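Putative oxidoreductase (Gluconobacter oxydans, PDB 3WJ7) probably acts as a nicotinamide-dependent oxidoreductase of the extended short-chain dehydrogenase/reductase (SDR) family, reducing carbonyl substrates on a Rossmann-type fold. Local coordinates at residues Ile177-Ser182 and Tyr240-Glu245; Val137-Thr142 and Met306-Asp311; Ala228-Arg233 and Lys315-Ala320; Tyr123-Ala128 and Arg160-Val165. One frame throughout, in Å; residues are numbered along the deposited sequence.

Contact 1. Residues Ile177-Ser182 and Tyr240-Glu245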
loop_
_atom_site.group_PDB
_atom_site.type_symbol
_atom_site.label_atom_id
_atom_site.label_comp_id
_atom_site.label_asym_id
_atom_site.label_seq_id
_atom_site.Cartn_x
_atom_site.Cartn_y
_atom_site.Cartn_z
ATOM N N ILE A 177 -26.021 14.797 -8.978
ATOM C CA ILE A 177 -26.723 14.671 -7.724
ATOM C C ILE A 177 -26.105 13.462 -7.043
ATOM O O ILE A 177 -25.927 12.419 -7.686
ATOM C CB ILE A 177 -28.196 14.365 -8.011
ATOM C CG1 ILE A 177 -28.883 15.589 -8.634
ATOM C CG2 ILE A 177 -28.886 13.787 -6.786
ATOM C CD1 ILE A 177 -30.264 15.347 -9.261
ATOM N N ILE A 178 -25.792 13.588 -5.747
ATOM C CA ILE A 178 -25.162 12.512 -4.973
ATOM C C ILE A 178 -26.103 11.810 -3.988
ATOM O O ILE A 178 -26.819 12.431 -3.188
ATOM C CB ILE A 178 -23.962 13.019 -4.155
ATOM C CG1 ILE A 178 -23.014 13.798 -5.050
ATOM C CG2 ILE A 178 -23.262 11.853 -3.411
ATOM C CD1 ILE A 178 -21.851 14.431 -4.292
ATOM N N VAL A 179 -25.970 10.495 -3.982
ATOM C CA VAL A 179 -26.703 9.590 -3.149
ATOM C C VAL A 179 -25.651 8.834 -2.278
ATOM O O VAL A 179 -24.542 8.509 -2.741
ATOM C CB VAL A 179 -27.510 8.762 -4.158
ATOM C CG1 VAL A 179 -27.449 7.269 -3.967
ATOM C CG2 VAL A 179 -28.928 9.335 -4.346
ATOM N N ASN A 180 -25.973 8.625 -1.010
ATOM C CA ASN A 180 -25.136 7.957 -0.030
ATOM C C ASN A 180 -25.939 6.805 0.634
ATOM O O ASN A 180 -26.538 6.976 1.689
ATOM C CB ASN A 180 -24.697 8.956 1.047
ATOM C CG ASN A 180 -23.938 10.166 0.486
ATOM O OD1 ASN A 180 -22.701 10.234 0.581
ATOM N ND2 ASN A 180 -24.666 11.135 -0.070
ATOM N N PRO A 181 -25.979 5.628 0.011
ATOM C CA PRO A 181 -26.607 4.457 0.632
ATOM C C PRO A 181 -25.877 4.035 1.916
ATOM O O PRO A 181 -24.681 4.262 2.034
ATOM C CB PRO A 181 -26.390 3.353 -0.394
ATOM C CG PRO A 181 -25.943 4.026 -1.655
ATOM C CD PRO A 181 -25.297 5.302 -1.249
ATOM N N SER A 182 -26.607 3.476 2.879
ATOM C CA SER A 182 -25.997 2.887 4.054
ATOM C C SER A 182 -25.584 1.467 3.658
ATOM O O SER A 182 -25.076 1.249 2.563
ATOM C CB SER A 182 -26.975 2.879 5.236
ATOM O OG SER A 182 -28.157 2.130 4.946
ATOM N N TYR A 240 -27.794 12.910 -0.709
ATOM C CA TYR A 240 -28.911 12.371 0.053
ATOM C C TYR A 240 -28.569 11.036 0.615
ATOM O O TYR A 240 -28.229 10.126 -0.126
ATOM C CB TYR A 240 -30.160 12.249 -0.836
ATOM C CG TYR A 240 -30.579 13.504 -1.576
ATOM C CD1 TYR A 240 -29.972 13.861 -2.795
ATOM C CD2 TYR A 240 -31.595 14.322 -1.079
ATOM C CE1 TYR A 240 -30.360 15.010 -3.489
ATOM C CE2 TYR A 240 -31.994 15.474 -1.764
ATOM C CZ TYR A 240 -31.387 15.812 -2.962
ATOM O OH TYR A 240 -31.781 16.935 -3.638
ATOM N N ILE A 241 -28.625 10.914 1.934
ATOM C CA ILE A 241 -28.417 9.613 2.618
ATOM C C ILE A 241 -29.579 8.666 2.301
ATOM O O ILE A 241 -30.730 9.051 2.402
ATOM C CB ILE A 241 -28.321 9.794 4.150
ATOM C CG1 ILE A 241 -27.021 10.500 4.515
ATOM C CG2 ILE A 241 -28.367 8.452 4.867
ATOM C CD1 ILE A 241 -27.055 11.294 5.789
ATOM N N LEU A 242 -29.280 7.436 1.911
ATOM C CA LEU A 242 -30.315 6.482 1.647
ATOM C C LEU A 242 -30.192 5.370 2.648
ATOM O O LEU A 242 -29.687 4.312 2.324
ATOM C CB LEU A 242 -30.214 5.959 0.222
ATOM C CG LEU A 242 -30.465 6.928 -0.962
ATOM C CD1 LEU A 242 -30.499 6.150 -2.290
ATOM C CD2 LEU A 242 -31.738 7.845 -0.822
ATOM N N GLY A 243 -30.640 5.610 3.885
ATOM C CA GLY A 243 -30.539 4.610 4.957
ATOM C C GLY A 243 -31.843 3.874 5.133
ATOM O O GLY A 243 -32.815 4.187 4.455
ATOM N N GLY A 244 -31.875 2.900 6.038
ATOM C CA GLY A 244 -33.133 2.353 6.537
ATOM C C GLY A 244 -33.240 2.501 8.059
ATOM O O GLY A 244 -33.997 3.351 8.557
ATOM N N GLU A 245 -32.462 1.704 8.795
ATOM C CA GLU A 245 -32.587 1.534 10.247
ATOM C C GLU A 245 -31.235 1.476 10.935
ATOM O O GLU A 245 -30.322 0.787 10.480
ATOM C CB GLU A 245 -33.306 0.216 10.521
ATOM C CG GLU A 245 -33.937 0.078 11.891
ATOM C CD GLU A 245 -34.726 -1.223 12.045
ATOM O OE1 GLU A 245 -35.630 -1.522 11.215
ATOM O OE2 GLU A 245 -34.438 -1.964 13.012
#

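Contact 2. Residues Val137-Thr142 and Met306-Asp311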
loop_
_atom_site.group_PDB
_atom_site.type_symbol
_atom_site.label_atom_id
_atom_site.label_comp_id
_atom_site.label_asym_id
_atom_site.label_seq_id
_atom_site.Cartn_x
_atom_site.Cartn_y
_atom_site.Cartn_z
ATOM N N VAL A 137 -25.877 10.268 18.465
ATOM C CA VAL A 137 -27.028 10.804 17.722
ATOM C C VAL A 137 -26.742 10.638 16.218
ATOM O O VAL A 137 -25.641 10.945 15.746
ATOM C CB VAL A 137 -27.310 12.276 18.117
ATOM C CG1 VAL A 137 -28.249 12.989 17.132
ATOM C CG2 VAL A 137 -27.855 12.333 19.541
ATOM N N PRO A 138 -27.722 10.123 15.457
ATOM C CA PRO A 138 -27.481 9.759 14.048
ATOM C C PRO A 138 -26.923 10.905 13.184
ATOM O O PRO A 138 -27.395 12.047 13.276
ATOM C CB PRO A 138 -28.876 9.343 13.568
ATOM C CG PRO A 138 -29.540 8.820 14.815
ATOM C CD PRO A 138 -29.097 9.779 15.884
ATOM N N ALA A 139 -25.935 10.607 12.339
ATOM C CA ALA A 139 -25.252 11.653 11.595
ATOM C C ALA A 139 -26.091 11.996 10.372
ATOM O O ALA A 139 -27.062 11.285 10.053
ATOM C CB ALA A 139 -23.832 11.218 11.215
ATOM N N ASP A 140 -25.743 13.090 9.690
ATOM C CA ASP A 140 -26.468 13.469 8.464
ATOM C C ASP A 140 -25.535 14.108 7.395
ATOM O O ASP A 140 -24.335 14.170 7.561
ATOM C CB ASP A 140 -27.652 14.403 8.828
ATOM C CG ASP A 140 -27.185 15.825 9.218
ATOM O OD1 ASP A 140 -25.977 16.080 9.413
ATOM O OD2 ASP A 140 -28.014 16.724 9.315
ATOM N N GLU A 141 -26.098 14.613 6.313
ATOM C CA GLU A 141 -25.324 15.234 5.223
ATOM C C GLU A 141 -24.494 16.470 5.641
ATOM O O GLU A 141 -23.599 16.866 4.916
ATOM C CB GLU A 141 -26.264 15.608 4.068
ATOM C CG GLU A 141 -27.106 14.466 3.480
ATOM C CD GLU A 141 -28.334 14.033 4.303
ATOM O OE1 GLU A 141 -28.425 14.345 5.532
ATOM O OE2 GLU A 141 -29.198 13.327 3.704
ATOM N N THR A 142 -24.772 17.047 6.815
ATOM C CA THR A 142 -24.137 18.286 7.310
ATOM C C THR A 142 -22.982 18.044 8.283
ATOM O O THR A 142 -22.196 18.974 8.576
ATOM C CB THR A 142 -25.178 19.103 8.087
ATOM O OG1 THR A 142 -26.286 19.370 7.225
ATOM C CG2 THR A 142 -24.606 20.429 8.597
ATOM N N MET A 306 -22.018 3.919 13.486
ATOM C CA MET A 306 -22.309 4.346 12.136
ATOM C C MET A 306 -23.818 4.526 11.956
ATOM O O MET A 306 -24.502 3.744 11.282
ATOM C CB MET A 306 -21.728 3.349 11.138
ATOM C CG MET A 306 -20.213 3.357 11.108
ATOM S SD MET A 306 -19.667 2.787 9.490
ATOM C CE MET A 306 -19.933 4.182 8.323
ATOM N N PHE A 307 -24.329 5.573 12.575
ATOM C CA PHE A 307 -25.764 5.802 12.650
ATOM C C PHE A 307 -26.075 7.038 11.823
ATOM O O PHE A 307 -25.369 8.055 11.911
ATOM C CB PHE A 307 -26.152 5.957 14.107
ATOM C CG PHE A 307 -26.483 4.649 14.810
ATOM C CD1 PHE A 307 -26.190 3.402 14.228
ATOM C CD2 PHE A 307 -27.069 4.671 16.082
ATOM C CE1 PHE A 307 -26.499 2.212 14.881
ATOM C CE2 PHE A 307 -27.379 3.478 16.746
ATOM C CZ PHE A 307 -27.091 2.250 16.144
ATOM N N PHE A 308 -27.069 6.937 10.953
ATOM C CA PHE A 308 -27.327 8.022 10.001
ATOM C C PHE A 308 -28.792 8.253 9.909
ATOM O O PHE A 308 -29.556 7.312 10.070
ATOM C CB PHE A 308 -26.779 7.681 8.601
ATOM C CG PHE A 308 -25.298 7.569 8.560
ATOM C CD1 PHE A 308 -24.514 8.697 8.351
ATOM C CD2 PHE A 308 -24.686 6.354 8.803
ATOM C CE1 PHE A 308 -23.126 8.598 8.370
ATOM C CE2 PHE A 308 -23.290 6.244 8.809
ATOM C CZ PHE A 308 -22.519 7.378 8.601
ATOM N N SER A 309 -29.181 9.494 9.630
ATOM C CA SER A 309 -30.591 9.855 9.430
ATOM C C SER A 309 -30.860 9.926 7.960
ATOM O O SER A 309 -30.002 10.422 7.213
ATOM C CB SER A 309 -30.851 11.252 9.992
ATOM O OG SER A 309 -32.213 11.635 9.825
ATOM N N SER A 310 -32.046 9.489 7.539
ATOM C CA SER A 310 -32.475 9.634 6.147
ATOM C C SER A 310 -33.556 10.703 5.997
ATOM O O SER A 310 -34.414 10.642 5.090
ATOM C CB SER A 310 -32.988 8.302 5.612
ATOM O OG SER A 310 -32.025 7.292 5.800
ATOM N N ASP A 311 -33.540 11.679 6.900
ATOM C CA ASP A 311 -34.637 12.630 6.918
ATOM C C ASP A 311 -34.641 13.574 5.703
ATOM O O ASP A 311 -35.704 13.858 5.146
ATOM C CB ASP A 311 -34.726 13.346 8.267
ATOM C CG ASP A 311 -35.351 12.460 9.358
ATOM O OD1 ASP A 311 -35.984 11.430 9.021
ATOM O OD2 ASP A 311 -35.209 12.787 10.555
#

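Contact 3. Residues Ala228-Arg233 and Lys315-Ala320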
loop_
_atom_site.group_PDB
_atom_site.type_symbol
_atom_site.label_atom_id
_atom_site.label_comp_id
_atom_site.label_asym_id
_atom_site.label_seq_id
_atom_site.Cartn_x
_atom_site.Cartn_y
_atom_site.Cartn_z
ATOM N N ALA A 228 -33.873 6.359 -8.132
ATOM C CA ALA A 228 -34.815 6.840 -9.136
ATOM C C ALA A 228 -35.400 8.165 -8.683
ATOM O O ALA A 228 -35.519 9.120 -9.471
ATOM C CB ALA A 228 -35.897 5.804 -9.420
ATOM N N LEU A 229 -35.720 8.224 -7.385
ATOM C CA LEU A 229 -36.266 9.445 -6.746
ATOM C C LEU A 229 -35.305 10.592 -6.797
ATOM O O LEU A 229 -35.738 11.732 -6.860
ATOM C CB LEU A 229 -36.621 9.175 -5.276
ATOM C CG LEU A 229 -37.685 8.083 -5.130
ATOM C CD1 LEU A 229 -37.891 7.655 -3.674
ATOM C CD2 LEU A 229 -38.958 8.570 -5.816
ATOM N N ALA A 230 -33.996 10.308 -6.738
ATOM C CA ALA A 230 -33.017 11.397 -6.831
ATOM C C ALA A 230 -32.948 11.950 -8.243
ATOM O O ALA A 230 -32.769 13.157 -8.406
ATOM C CB ALA A 230 -31.651 10.977 -6.368
ATOM N N LEU A 231 -33.093 11.072 -9.241
ATOM C CA LEU A 231 -33.232 11.498 -10.621
ATOM C C LEU A 231 -34.500 12.342 -10.823
ATOM O O LEU A 231 -34.458 13.332 -11.564
ATOM C CB LEU A 231 -33.290 10.295 -11.574
ATOM C CG LEU A 231 -33.780 10.661 -12.987
ATOM C CD1 LEU A 231 -32.735 11.377 -13.784
ATOM C CD2 LEU A 231 -34.158 9.435 -13.764
ATOM N N GLU A 232 -35.620 11.953 -10.197
ATOM C CA GLU A 232 -36.887 12.684 -10.406
ATOM C C GLU A 232 -36.988 13.995 -9.638
ATOM O O GLU A 232 -37.317 15.000 -10.246
ATOM C CB GLU A 232 -38.100 11.806 -10.169
ATOM C CG GLU A 232 -38.322 10.834 -11.324
ATOM C CD GLU A 232 -38.753 9.441 -10.867
ATOM O OE1 GLU A 232 -39.201 9.305 -9.703
ATOM O OE2 GLU A 232 -38.636 8.470 -11.664
ATOM N N ARG A 233 -36.630 14.010 -8.344
ATOM C CA ARG A 233 -36.908 15.174 -7.478
ATOM C C ARG A 233 -35.687 15.768 -6.777
ATOM O O ARG A 233 -35.825 16.658 -5.942
ATOM C CB ARG A 233 -38.024 14.857 -6.435
ATOM C CG ARG A 233 -39.175 13.988 -6.961
ATOM C CD ARG A 233 -40.258 13.639 -5.930
ATOM N NE ARG A 233 -41.379 14.595 -5.907
ATOM C CZ ARG A 233 -41.833 15.248 -4.826
ATOM N NH1 ARG A 233 -41.289 15.070 -3.615
ATOM N NH2 ARG A 233 -42.863 16.082 -4.955
ATOM N N LYS A 315 -38.091 13.952 3.379
ATOM C CA LYS A 315 -38.834 15.167 3.132
ATOM C C LYS A 315 -38.682 15.551 1.690
ATOM O O LYS A 315 -39.664 15.816 1.014
ATOM C CB LYS A 315 -38.300 16.311 3.996
ATOM C CG LYS A 315 -38.243 15.956 5.475
ATOM C CD LYS A 315 -37.779 17.129 6.325
ATOM C CE LYS A 315 -37.482 16.660 7.746
ATOM N NZ LYS A 315 -36.687 17.686 8.471
ATOM N N GLU A 316 -37.444 15.572 1.215
ATOM C CA GLU A 316 -37.149 16.194 -0.066
ATOM C C GLU A 316 -37.417 15.278 -1.242
ATOM O O GLU A 316 -37.427 15.735 -2.389
ATOM C CB GLU A 316 -35.714 16.716 -0.106
ATOM C CG GLU A 316 -35.359 17.586 1.094
ATOM C CD GLU A 316 -35.332 19.066 0.785
ATOM O OE1 GLU A 316 -36.383 19.628 0.374
ATOM O OE2 GLU A 316 -34.243 19.660 0.960
ATOM N N LEU A 317 -37.646 13.992 -0.992
ATOM C CA LEU A 317 -37.737 13.082 -2.142
ATOM C C LEU A 317 -38.892 12.140 -2.053
ATOM O O LEU A 317 -39.196 11.467 -3.036
ATOM C CB LEU A 317 -36.447 12.240 -2.326
ATOM C CG LEU A 317 -35.025 12.789 -2.489
ATOM C CD1 LEU A 317 -34.175 11.624 -2.962
ATOM C CD2 LEU A 317 -34.867 13.953 -3.465
ATOM N N GLY A 318 -39.489 12.046 -0.863
ATOM C CA GLY A 318 -40.486 11.004 -0.571
ATOM C C GLY A 318 -39.936 9.576 -0.617
ATOM O O GLY A 318 -40.601 8.654 -1.107
ATOM N N TYR A 319 -38.714 9.410 -0.114
ATOM C CA TYR A 319 -38.050 8.117 0.096
ATOM C C TYR A 319 -38.670 7.379 1.267
ATOM O O TYR A 319 -38.812 7.957 2.332
ATOM C CB TYR A 319 -36.586 8.429 0.434
ATOM C CG TYR A 319 -35.724 7.270 0.841
ATOM C CD1 TYR A 319 -35.534 6.166 -0.014
ATOM C CD2 TYR A 319 -35.063 7.292 2.052
ATOM C CE1 TYR A 319 -34.720 5.100 0.354
ATOM C CE2 TYR A 319 -34.238 6.248 2.434
ATOM C CZ TYR A 319 -34.055 5.174 1.575
ATOM O OH TYR A 319 -33.287 4.159 1.983
ATOM N N ALA A 320 -39.020 6.106 1.107
ATOM C CA ALA A 320 -39.763 5.406 2.189
ATOM C C ALA A 320 -39.168 4.037 2.446
ATOM O O ALA A 320 -39.707 3.036 1.983
ATOM C CB ALA A 320 -41.268 5.290 1.846
#

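Contact 4. Residues Tyr123-Ala128 and Arg160-Val165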
loop_
_atom_site.group_PDB
_atom_site.type_symbol
_atom_site.label_atom_id
_atom_site.label_comp_id
_atom_site.label_asym_id
_atom_site.label_seq_id
_atom_site.Cartn_x
_atom_site.Cartn_y
_atom_site.Cartn_z
ATOM N N TYR A 123 -24.680 10.139 -8.902
ATOM C CA TYR A 123 -23.512 9.500 -8.405
ATOM C C TYR A 123 -23.823 8.717 -7.139
ATOM O O TYR A 123 -24.316 9.283 -6.125
ATOM C CB TYR A 123 -22.427 10.520 -8.127
ATOM C CG TYR A 123 -21.222 9.846 -7.519
ATOM C CD1 TYR A 123 -20.586 8.807 -8.182
ATOM C CD2 TYR A 123 -20.785 10.183 -6.263
ATOM C CE1 TYR A 123 -19.496 8.160 -7.636
ATOM C CE2 TYR A 123 -19.695 9.553 -5.698
ATOM C CZ TYR A 123 -19.062 8.544 -6.398
ATOM O OH TYR A 123 -18.004 7.933 -5.851
ATOM N N CYS A 124 -23.517 7.414 -7.187
ATOM C CA CYS A 124 -23.709 6.570 -6.029
ATOM C C CYS A 124 -22.501 6.613 -5.168
ATOM O O CYS A 124 -21.423 6.207 -5.570
ATOM C CB CYS A 124 -24.045 5.154 -6.408
ATOM S SG CYS A 124 -24.821 4.254 -5.012
ATOM N N SER A 125 -22.650 7.129 -3.960
ATOM C CA SER A 125 -21.500 7.232 -3.073
ATOM C C SER A 125 -21.833 6.421 -1.857
ATOM O O SER A 125 -22.382 5.356 -2.003
ATOM C CB SER A 125 -21.272 8.684 -2.762
ATOM O OG SER A 125 -20.545 8.907 -1.595
ATOM N N SER A 126 -21.573 6.861 -0.640
ATOM C CA SER A 126 -21.918 5.967 0.458
ATOM C C SER A 126 -21.826 6.708 1.740
ATOM O O SER A 126 -21.149 7.745 1.810
ATOM C CB SER A 126 -20.983 4.755 0.466
ATOM O OG SER A 126 -20.833 4.225 1.760
ATOM N N VAL A 127 -22.496 6.198 2.774
ATOM C CA VAL A 127 -22.300 6.816 4.090
ATOM C C VAL A 127 -20.826 6.754 4.533
ATOM O O VAL A 127 -20.424 7.527 5.424
ATOM C CB VAL A 127 -23.211 6.247 5.190
ATOM C CG1 VAL A 127 -24.656 6.563 4.874
ATOM C CG2 VAL A 127 -22.973 4.747 5.409
ATOM N N ALA A 128 -20.017 5.868 3.919
ATOM C CA ALA A 128 -18.600 5.785 4.313
ATOM C C ALA A 128 -17.836 7.070 3.980
ATOM O O ALA A 128 -16.850 7.381 4.598
ATOM C CB ALA A 128 -17.945 4.565 3.717
ATOM N N ARG A 160 -12.449 10.258 -0.838
ATOM C CA ARG A 160 -11.765 10.973 -1.888
ATOM C C ARG A 160 -12.574 11.075 -3.165
ATOM O O ARG A 160 -12.617 12.160 -3.832
ATOM C CB ARG A 160 -10.400 10.359 -2.193
ATOM C CG ARG A 160 -9.437 10.577 -1.054
ATOM C CD ARG A 160 -8.014 10.359 -1.489
ATOM N NE ARG A 160 -7.154 10.871 -0.430
ATOM C CZ ARG A 160 -6.031 10.276 -0.034
ATOM N NH1 ARG A 160 -5.638 9.139 -0.598
ATOM N NH2 ARG A 160 -5.294 10.821 0.917
ATOM N N ALA A 161 -13.234 9.971 -3.515
ATOM C CA ALA A 161 -14.050 9.951 -4.741
ATOM C C ALA A 161 -15.210 10.942 -4.615
ATOM O O ALA A 161 -15.448 11.777 -5.527
ATOM C CB ALA A 161 -14.561 8.548 -5.039
ATOM N N GLU A 162 -15.896 10.908 -3.476
ATOM C CA GLU A 162 -16.978 11.863 -3.300
ATOM C C GLU A 162 -16.413 13.291 -3.398
ATOM O O GLU A 162 -17.041 14.149 -4.022
ATOM C CB GLU A 162 -17.782 11.661 -1.999
ATOM C CG GLU A 162 -18.607 12.896 -1.645
ATOM C CD GLU A 162 -19.576 12.690 -0.493
ATOM O OE1 GLU A 162 -19.427 13.344 0.566
ATOM O OE2 GLU A 162 -20.499 11.870 -0.630
ATOM N N GLN A 163 -15.255 13.559 -2.798
ATOM C CA GLN A 163 -14.709 14.933 -2.853
ATOM C C GLN A 163 -14.434 15.341 -4.286
ATOM O O GLN A 163 -14.665 16.491 -4.640
ATOM C CB GLN A 163 -13.458 15.136 -1.997
ATOM C CG GLN A 163 -13.716 15.113 -0.490
ATOM C CD GLN A 163 -14.734 16.156 -0.035
ATOM O OE1 GLN A 163 -15.784 15.818 0.489
ATOM N NE2 GLN A 163 -14.422 17.430 -0.246
ATOM N N GLU A 164 -13.980 14.397 -5.112
ATOM C CA GLU A 164 -13.788 14.672 -6.517
ATOM C C GLU A 164 -15.073 15.128 -7.204
ATOM O O GLU A 164 -15.080 16.094 -7.949
ATOM C CB GLU A 164 -13.243 13.451 -7.240
ATOM C CG GLU A 164 -11.751 13.474 -7.421
ATOM C CD GLU A 164 -11.292 14.173 -8.713
ATOM O OE1 GLU A 164 -11.762 15.308 -9.054
ATOM O OE2 GLU A 164 -10.414 13.571 -9.391
ATOM N N VAL A 165 -16.158 14.398 -6.981
ATOM C CA VAL A 165 -17.404 14.769 -7.579
ATOM C C VAL A 165 -17.775 16.186 -7.109
ATOM O O VAL A 165 -18.117 17.040 -7.947
ATOM C CB VAL A 165 -18.493 13.723 -7.293
ATOM C CG1 VAL A 165 -19.821 14.208 -7.847
ATOM C CG2 VAL A 165 -18.127 12.381 -7.916
#

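Contact 1. Residues Ile177-Ser182 and Tyr240-Glu245
Residues Val179-Pro181 pair in parallel with Tyr240-Leu242, joining strand 176-185 to strand 239-248 at the branched end of the mixed sheet of this Rossmann-type SDR fold. The short strand axes diverge by 30° and come within 4.3 Å. Backbone bonds run down the seam in the staggered pattern of parallel strands: Ile178 O takes the N-H of Tyr240, Tyr240 O that of Asn180, and Asn180 O that of Leu242 at 2.8 Å. Leu242 O then receives Ser182 N at 3.2 Å, carrying the pairing just past the regular strand.

Val179, Pro181, Tyr240 and Leu242 share one face of the sheet, against which helix 220-233 packs. There Leu242 CD1 rests on Val179 CG1 at 3.7 Å, the two side chains crossing obliquely. Tyr240 has CG anti to its carbonyl carbon (chi1 -53°), and Ile177 CG2 lies near the plane of its ring, 3.8 Å from CE1 at the edge. The tyrosine hydroxyl is hydrogen-bonded to Lys235 N, while Lys312 makes a cation-pi contact with the ring. Ile241 belongs to the other face, with its CG2 4.0 Å from Asn180 O.

At the far end Ser182 OG sits between the backbone N and carbonyl carbon (chi1 60°) and approaches Gly243 CA to 3.4 Å. Asn216 OD1 is hydrogen-bonded both to this hydroxyl and to Gly244 N, where a classic beta bulge begins. The chemistry is thus divided: main-chain polar groups satisfy one another along the seam, hydrocarbon fills the helix-covered face, and the hydroxyls of Ser182 and Tyr240 find partners beyond the two strands.

Contact 2. Residues Val137-Thr142 and Met306-Asp311
The Phe308 ring meets the methyl CB of Ala139 obliquely, CD1 and CE1 each 3.9 Å from it. The Phe308 side chain also touches Val127, Leu130 and Leu132, whereas that of Phe307 packs on Asn246 and Met248, touching Pro138 CA with its CB alone. Beside these two flat groups the main chains meet in a single beta bridge, a small patch of strand-like pairing that ties the loop between strand 120-124 and helix 153-172 to the one leading into helix 311-317.

Ala139 supplies both bonds of the bridge. Its N-H points almost straight at Phe307 O (N-H...O 173°), and its carbonyl accepts from Ser309 N at 2.8 Å, the donor standing nearly along the C=O axis. Phe308, framed by these two bonds, uses its own N-H on Asn246 OD1. Pro138 lies flush against the same backbone, CB 3.8 Å from Phe308 C.

Both chains turn beyond the bridge with the help of a side chain. Asp140 OD1 accepts from Thr142 N in an Asx turn. Ser309 holds OG anti to its backbone N (chi1 -180°), and an ST turn closes where that OG meets Asp311 N at 3.2 Å.

Contact 3. Residues Ala228-Arg233 and Lys315-Ala320
Leu317 fits its isobutyl group against the last turn of helix 220-233, and this is the tight half of the contact. CG lies anti to the carbonyl carbon (chi1 -56°); beyond it the branches part, CD1 settling 4.0 Å from Ala230 N and CD2 3.8 Å from Arg233 O. Leu229 answers from the helix. Its CD1 lies against the chain leaving helix 311-317, 3.8 Å from Tyr319 CA and 3.9 Å from Gly318 O. The turn that brings this backbone within range passes through Gly318, whose phi is positive (64°).

Toward solvent the packing thins. Arg233 is exposed, and its CD stands 3.8 Å from Leu317 O. The chain bends at chi3, and NH1 remains 4.1 Å from Leu317 C, a placement that a crystal neighbour touching Arg233 may influence. Glu316 also lies at the exposed margin. The two segments are held together by van der Waals contact, without a hydrogen bond between them.

Inward, the same residues join the sheet. Ala230 touches Ile177 and Val179 on strand 176-185, Leu317 packs on Tyr240 of strand 239-248, and Tyr319 OH is hydrogen-bonded to Gly243 O. The ends of helices 220-233 and 311-317 thus lie side by side on the same part of the sheet, over strands 176-185 and 239-248.

Contact 4. Residues Tyr123-Ala128 and Arg160-Val165
Val165 sets its CG2 methyl over one face of the Tyr123 ring, a CH-pi contact 3.9 Å from the ring centroid and only 14° off the normal. The methyl is displaced toward the CD2 side, and the two side chains are set at a slant to each other. CB of Tyr123 points toward helix 153-172, and CG lies anti to the backbone N (chi1 176°). On the opposite face Ser125 N stands over the rim, 4.2 Å above the plane. At the far end of the ring the phenolic OH meets Ala161 CB at 3.6 Å, one helical turn before Val165. The strand, this helix and strand 176-185 form a beta-alpha-beta crossover of the Rossmann fold, and the contact lies in its buried interior.

Just past the end of the strand, Ser125 OG donates to Glu162 OE2 at 3.1 Å. The extended glutamate chain brings its carboxylate to the hydroxyl from the helix side, and OE2 is met on its anti side, 34° out of the carboxylate plane. Lys239 NZ offers OE1 a long, weak ion pair. Next, Ser126 OG closes an ST turn with Ala128 N at 2.8 Å, and both residues touch Tyr154, the tyrosine of the YxxxK sequence typical of SDR enzymes. Arg160, on the outer side of the helix, forms a salt bridge with Asp94 of a second subunit.

Aromatic packing and one polar link therefore hold the helix to the strand end. Ser125 gives the buried carboxylate a hydrogen bond from within the contact, and the distant lysine would probably ease its charge only slightly.

How the contacts relate
Contact 1 is the hub. Contact 4 reaches it through the shared sheet, with Ser125 N bonded to Val179 O at 2.6 Å. Contact 2 bonds to it twice, Gly243 N to Ser310 OG at 2.9 Å and Ile241 N to Glu141 OE2 at 3.0 Å. Contact 3 lies against its helix-covered face, 11 Å away between centres. Contacts 2 and 4 meet where Phe308 CE2 packs on Val127 CB at 3.6 Å, but contacts 3 and 4 do not touch. A bound mercury ion lies about 4 Å from the Pro181 side chain and about 6 Å from that of Ser125. Separately, Ser126 and Ala128 of contact 4 touch the YxxxK tyrosine.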